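Local coordinates for Fe-S binding reductase, putative (Thermus thermophilus, PDB 2D4P), which is of unknown function but belongs to a family related to the GNAT acetyltransferases, consistent with a possible acyltransferase activity, at residues A60-E69 with V92-R103. Sequence-based numbering, arbitrary orientation.
Sequences ATTVLVTRIE and VYEVALHLDPER
The guanidinium of Arg103 presents its edge to the backbone of Ile68: NH1 and NH2 both donate end-on to Ile68 O, which lies in the guanidinium plane, and a water sits at the same edge, weakly bonded to Arg103 NH1. The Arg103 NH2 to Ile68 O bond measures 2.9 Å, its donor standing above the carbonyl plane. On the His98 imidazole, Leu64 CD1 sits over one face, offset toward the rim; the Tyr93 ring has Glu94 OE1 at its edge, in plane. Glu69 OE1 lies well out of the Arg103 guanidinium plane, 3.8 Å from Arg103 NH2, so this long salt bridge rests on charge alone; Glu69 OE2 is engaged instead by Arg67 NE at 2.8 Å, in the plane of that second guanidinium. Replacing Arg103 by an alanine would probably leave Ile68 O without both donors and Glu69 OE1 without its distant counter-charge.

Strands 61-69 and 94-97, axes 29° apart, belong to a beta-alpha-beta unit linked through helix 73-89, in a mixed sheet consistent with a GNAT-like fold. Their parallel pairing shows in a ladder where Val63 N donates to Glu94 O, Ala96 N to Val63 O and Val65 N to Ala96 O, the last nearly straight (172°). Val65 O and His98 N, 4.5 Å apart, are bridged by a water.

Val63, Val65, Val95 and Leu97 share the face toward helix 73-89. Val92 CG2 meets Val63 CG2 at 3.7 Å, the side chains crossing at about a right angle. Leu97 CG lies anti to the backbone N (chi1 -175°), carrying CD1 to Val65 CB and, also at 3.9 Å, to Ile68 CG2. On the other face Thr62 OG1 touches Glu94 CG at 3.4 Å, and a water joins that hydroxyl to Glu94 OE2.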
loop_
_atom_site.group_PDB
_atom_site.type_symbol
_atom_site.label_atom_id
_atom_site.label_comp_id
_atom_site.label_asym_id
_atom_site.label_seq_id
_atom_site.Cartn_x
_atom_site.Cartn_y
_atom_site.Cartn_z
ATOM N N ALA A 60 -8.361 0.501 19.289
ATOM C CA ALA A 60 -8.383 1.066 17.951
ATOM C C ALA A 60 -7.704 0.098 16.986
ATOM O O ALA A 60 -7.066 -0.890 17.398
ATOM C CB ALA A 60 -7.657 2.374 17.959
ATOM N N THR A 61 -7.866 0.386 15.703
ATOM C CA THR A 61 -7.231 -0.343 14.614
ATOM C C THR A 61 -6.365 0.596 13.797
ATOM O O THR A 61 -6.672 1.778 13.641
ATOM C CB THR A 61 -8.321 -0.984 13.767
ATOM O OG1 THR A 61 -9.032 -1.933 14.575
ATOM C CG2 THR A 61 -7.782 -1.755 12.551
ATOM N N THR A 62 -5.239 0.078 13.312
ATOM C CA THR A 62 -4.415 0.767 12.346
ATOM C C THR A 62 -4.431 -0.003 11.040
ATOM O O THR A 62 -4.425 -1.242 11.062
ATOM C CB THR A 62 -2.943 0.816 12.853
ATOM O OG1 THR A 62 -2.866 1.637 14.040
ATOM C CG2 THR A 62 -2.051 1.479 11.835
ATOM N N VAL A 63 -4.459 0.711 9.909
ATOM C CA VAL A 63 -4.203 0.086 8.634
ATOM C C VAL A 63 -2.741 0.310 8.287
ATOM O O VAL A 63 -2.286 1.439 8.187
ATOM C CB VAL A 63 -5.171 0.605 7.537
ATOM C CG1 VAL A 63 -4.592 0.262 6.137
ATOM C CG2 VAL A 63 -6.534 -0.045 7.722
ATOM N N LEU A 64 -1.984 -0.786 8.178
ATOM C CA LEU A 64 -0.602 -0.737 7.769
ATOM C C LEU A 64 -0.464 -1.057 6.293
ATOM O O LEU A 64 -0.967 -2.082 5.804
ATOM C CB LEU A 64 0.198 -1.752 8.576
ATOM C CG LEU A 64 1.708 -1.724 8.415
ATOM C CD1 LEU A 64 2.357 -0.367 8.781
ATOM C CD2 LEU A 64 2.291 -2.873 9.281
ATOM N N VAL A 65 0.194 -0.158 5.582
ATOM C CA VAL A 65 0.535 -0.386 4.180
ATOM C C VAL A 65 1.876 -1.132 4.176
ATOM O O VAL A 65 2.939 -0.549 4.378
ATOM C CB VAL A 65 0.640 0.930 3.375
ATOM C CG1 VAL A 65 0.907 0.607 1.914
ATOM C CG2 VAL A 65 -0.599 1.798 3.511
ATOM N N THR A 66 1.779 -2.416 3.949
ATOM C CA THR A 66 2.863 -3.338 3.930
ATOM C C THR A 66 3.776 -3.093 2.763
ATOM O O THR A 66 5.008 -3.239 2.854
ATOM C CB THR A 66 2.202 -4.783 3.882
ATOM O OG1 THR A 66 1.303 -4.890 5.019
ATOM C CG2 THR A 66 3.204 -5.783 4.062
ATOM N N ARG A 67 3.171 -2.743 1.628
ATOM C CA ARG A 67 3.899 -2.485 0.418
ATOM C C ARG A 67 3.158 -1.531 -0.488
ATOM O O ARG A 67 1.955 -1.686 -0.690
ATOM C CB ARG A 67 4.142 -3.789 -0.349
ATOM C CG ARG A 67 5.064 -3.590 -1.510
ATOM C CD ARG A 67 5.573 -4.866 -2.064
ATOM N NE ARG A 67 6.493 -4.620 -3.169
ATOM C CZ ARG A 67 6.920 -5.582 -3.959
ATOM N NH1 ARG A 67 6.494 -6.826 -3.755
ATOM N NH2 ARG A 67 7.738 -5.296 -4.970
ATOM N N ILE A 68 3.897 -0.610 -1.088
ATOM C CA ILE A 68 3.315 0.243 -2.122
ATOM C C ILE A 68 4.344 0.391 -3.238
ATOM O O ILE A 68 5.544 0.559 -2.983
ATOM C CB ILE A 68 2.821 1.595 -1.549
ATOM C CG1 ILE A 68 2.026 2.348 -2.629
ATOM C CG2 ILE A 68 3.961 2.473 -1.018
ATOM C CD1 ILE A 68 1.359 3.652 -2.110
ATOM N N GLU A 69 3.865 0.264 -4.464
ATOM C CA GLU A 69 4.660 0.426 -5.649
ATOM C C GLU A 69 3.908 1.334 -6.593
ATOM O O GLU A 69 2.675 1.276 -6.658
ATOM C CB GLU A 69 4.949 -0.924 -6.315
ATOM C CG GLU A 69 5.655 -1.947 -5.431
ATOM C CD GLU A 69 7.060 -1.542 -4.982
ATOM O OE1 GLU A 69 7.660 -0.628 -5.563
ATOM O OE2 GLU A 69 7.569 -2.175 -4.035
ATOM N N VAL A 92 -11.243 3.024 10.974
ATOM C CA VAL A 92 -9.842 2.797 11.375
ATOM C C VAL A 92 -9.260 4.157 11.847
ATOM O O VAL A 92 -9.505 5.182 11.231
ATOM C CB VAL A 92 -9.086 2.235 10.167
ATOM C CG1 VAL A 92 -7.574 2.442 10.278
ATOM C CG2 VAL A 92 -9.427 0.739 9.968
ATOM N N TYR A 93 -8.487 4.126 12.933
ATOM C CA TYR A 93 -7.943 5.324 13.577
ATOM C C TYR A 93 -6.796 5.971 12.822
ATOM O O TYR A 93 -6.727 7.202 12.775
ATOM C CB TYR A 93 -7.494 4.954 14.985
ATOM C CG TYR A 93 -6.989 6.150 15.766
ATOM C CD1 TYR A 93 -7.877 7.012 16.395
ATOM C CD2 TYR A 93 -5.628 6.424 15.838
ATOM C CE1 TYR A 93 -7.414 8.117 17.102
ATOM C CE2 TYR A 93 -5.151 7.511 16.561
ATOM C CZ TYR A 93 -6.046 8.369 17.170
ATOM O OH TYR A 93 -5.584 9.472 17.895
ATOM N N GLU A 94 -5.894 5.180 12.261
ATOM C CA GLU A 94 -4.762 5.725 11.515
ATOM C C GLU A 94 -4.265 4.781 10.465
ATOM O O GLU A 94 -4.556 3.595 10.497
ATOM C CB GLU A 94 -3.621 6.090 12.436
ATOM C CG GLU A 94 -2.974 4.944 13.192
ATOM C CD GLU A 94 -1.813 5.434 14.050
ATOM O OE1 GLU A 94 -2.001 6.419 14.776
ATOM O OE2 GLU A 94 -0.693 4.872 13.951
ATOM N N VAL A 95 -3.504 5.334 9.529
ATOM C CA VAL A 95 -2.864 4.577 8.483
ATOM C C VAL A 95 -1.361 4.839 8.614
ATOM O O VAL A 95 -0.921 5.977 8.801
ATOM C CB VAL A 95 -3.344 5.020 7.087
ATOM C CG1 VAL A 95 -2.639 4.277 5.991
ATOM C CG2 VAL A 95 -4.917 4.914 6.947
ATOM N N ALA A 96 -0.586 3.780 8.527
ATOM C CA ALA A 96 0.865 3.856 8.700
ATOM C C ALA A 96 1.592 3.102 7.611
ATOM O O ALA A 96 1.056 2.146 7.029
ATOM C CB ALA A 96 1.269 3.283 10.087
ATOM N N LEU A 97 2.839 3.515 7.362
ATOM C CA LEU A 97 3.660 2.929 6.312
ATOM C C LEU A 97 5.115 3.046 6.776
ATOM O O LEU A 97 5.496 4.052 7.376
ATOM C CB LEU A 97 3.443 3.745 5.026
ATOM C CG LEU A 97 4.053 3.343 3.694
ATOM C CD1 LEU A 97 3.165 3.781 2.569
ATOM C CD2 LEU A 97 5.421 3.966 3.550
ATOM N N HIS A 98 5.924 2.027 6.494
ATOM C CA HIS A 98 7.373 2.093 6.727
ATOM C C HIS A 98 8.073 2.540 5.424
ATOM O O HIS A 98 8.121 1.804 4.439
ATOM C CB HIS A 98 7.910 0.744 7.239
ATOM C CG HIS A 98 7.231 0.247 8.486
ATOM N ND1 HIS A 98 7.194 -1.089 8.829
ATOM C CD2 HIS A 98 6.609 0.906 9.496
ATOM C CE1 HIS A 98 6.539 -1.235 9.971
ATOM N NE2 HIS A 98 6.172 -0.043 10.399
ATOM N N LEU A 99 8.556 3.765 5.406
ATOM C CA LEU A 99 9.070 4.425 4.222
ATOM C C LEU A 99 10.622 4.285 4.086
ATOM O O LEU A 99 11.359 4.563 5.007
ATOM C CB LEU A 99 8.656 5.906 4.279
ATOM C CG LEU A 99 9.327 6.908 3.331
ATOM C CD1 LEU A 99 8.926 6.665 1.869
ATOM C CD2 LEU A 99 9.067 8.361 3.751
ATOM N N ASP A 100 11.088 3.835 2.931
ATOM C CA ASP A 100 12.506 4.014 2.556
ATOM C C ASP A 100 12.619 5.447 2.082
ATOM O O ASP A 100 12.012 5.810 1.087
ATOM C CB ASP A 100 12.846 3.040 1.443
ATOM C CG ASP A 100 14.214 3.248 0.856
ATOM O OD1 ASP A 100 14.988 4.136 1.289
ATOM O OD2 ASP A 100 14.575 2.534 -0.097
ATOM N N PRO A 101 13.363 6.291 2.789
ATOM C CA PRO A 101 13.430 7.717 2.428
ATOM C C PRO A 101 14.170 8.045 1.117
ATOM O O PRO A 101 14.129 9.188 0.668
ATOM C CB PRO A 101 14.135 8.350 3.637
ATOM C CG PRO A 101 14.958 7.261 4.202
ATOM C CD PRO A 101 14.197 5.975 3.965
ATOM N N GLU A 102 14.844 7.070 0.518
ATOM C CA GLU A 102 15.383 7.208 -0.839
ATOM C C GLU A 102 14.266 7.308 -1.897
ATOM O O GLU A 102 14.500 7.754 -3.014
ATOM C CB GLU A 102 16.297 6.023 -1.190
ATOM C CG GLU A 102 17.560 5.915 -0.330
ATOM C CD GLU A 102 18.751 5.253 -1.042
ATOM O OE1 GLU A 102 19.095 4.097 -0.687
ATOM O OE2 GLU A 102 19.384 5.897 -1.924
ATOM N N ARG A 103 13.060 6.868 -1.554
ATOM C CA ARG A 103 11.962 6.866 -2.507
ATOM C C ARG A 103 11.311 8.242 -2.510
ATOM O O ARG A 103 10.355 8.495 -1.801
ATOM C CB ARG A 103 10.956 5.780 -2.136
ATOM C CG ARG A 103 11.535 4.377 -2.115
ATOM C CD ARG A 103 10.488 3.301 -1.768
ATOM N NE ARG A 103 9.439 3.253 -2.780
ATOM C CZ ARG A 103 8.298 2.585 -2.652
ATOM N NH1 ARG A 103 8.054 1.885 -1.568
ATOM N NH2 ARG A 103 7.425 2.597 -3.655
HETATM O O HOH W 1 -0.362 1.890 14.759
HETATM O O HOH W 2 5.308 -0.340 5.067
HETATM O O HOH W 3 6.502 -0.161 0.131
#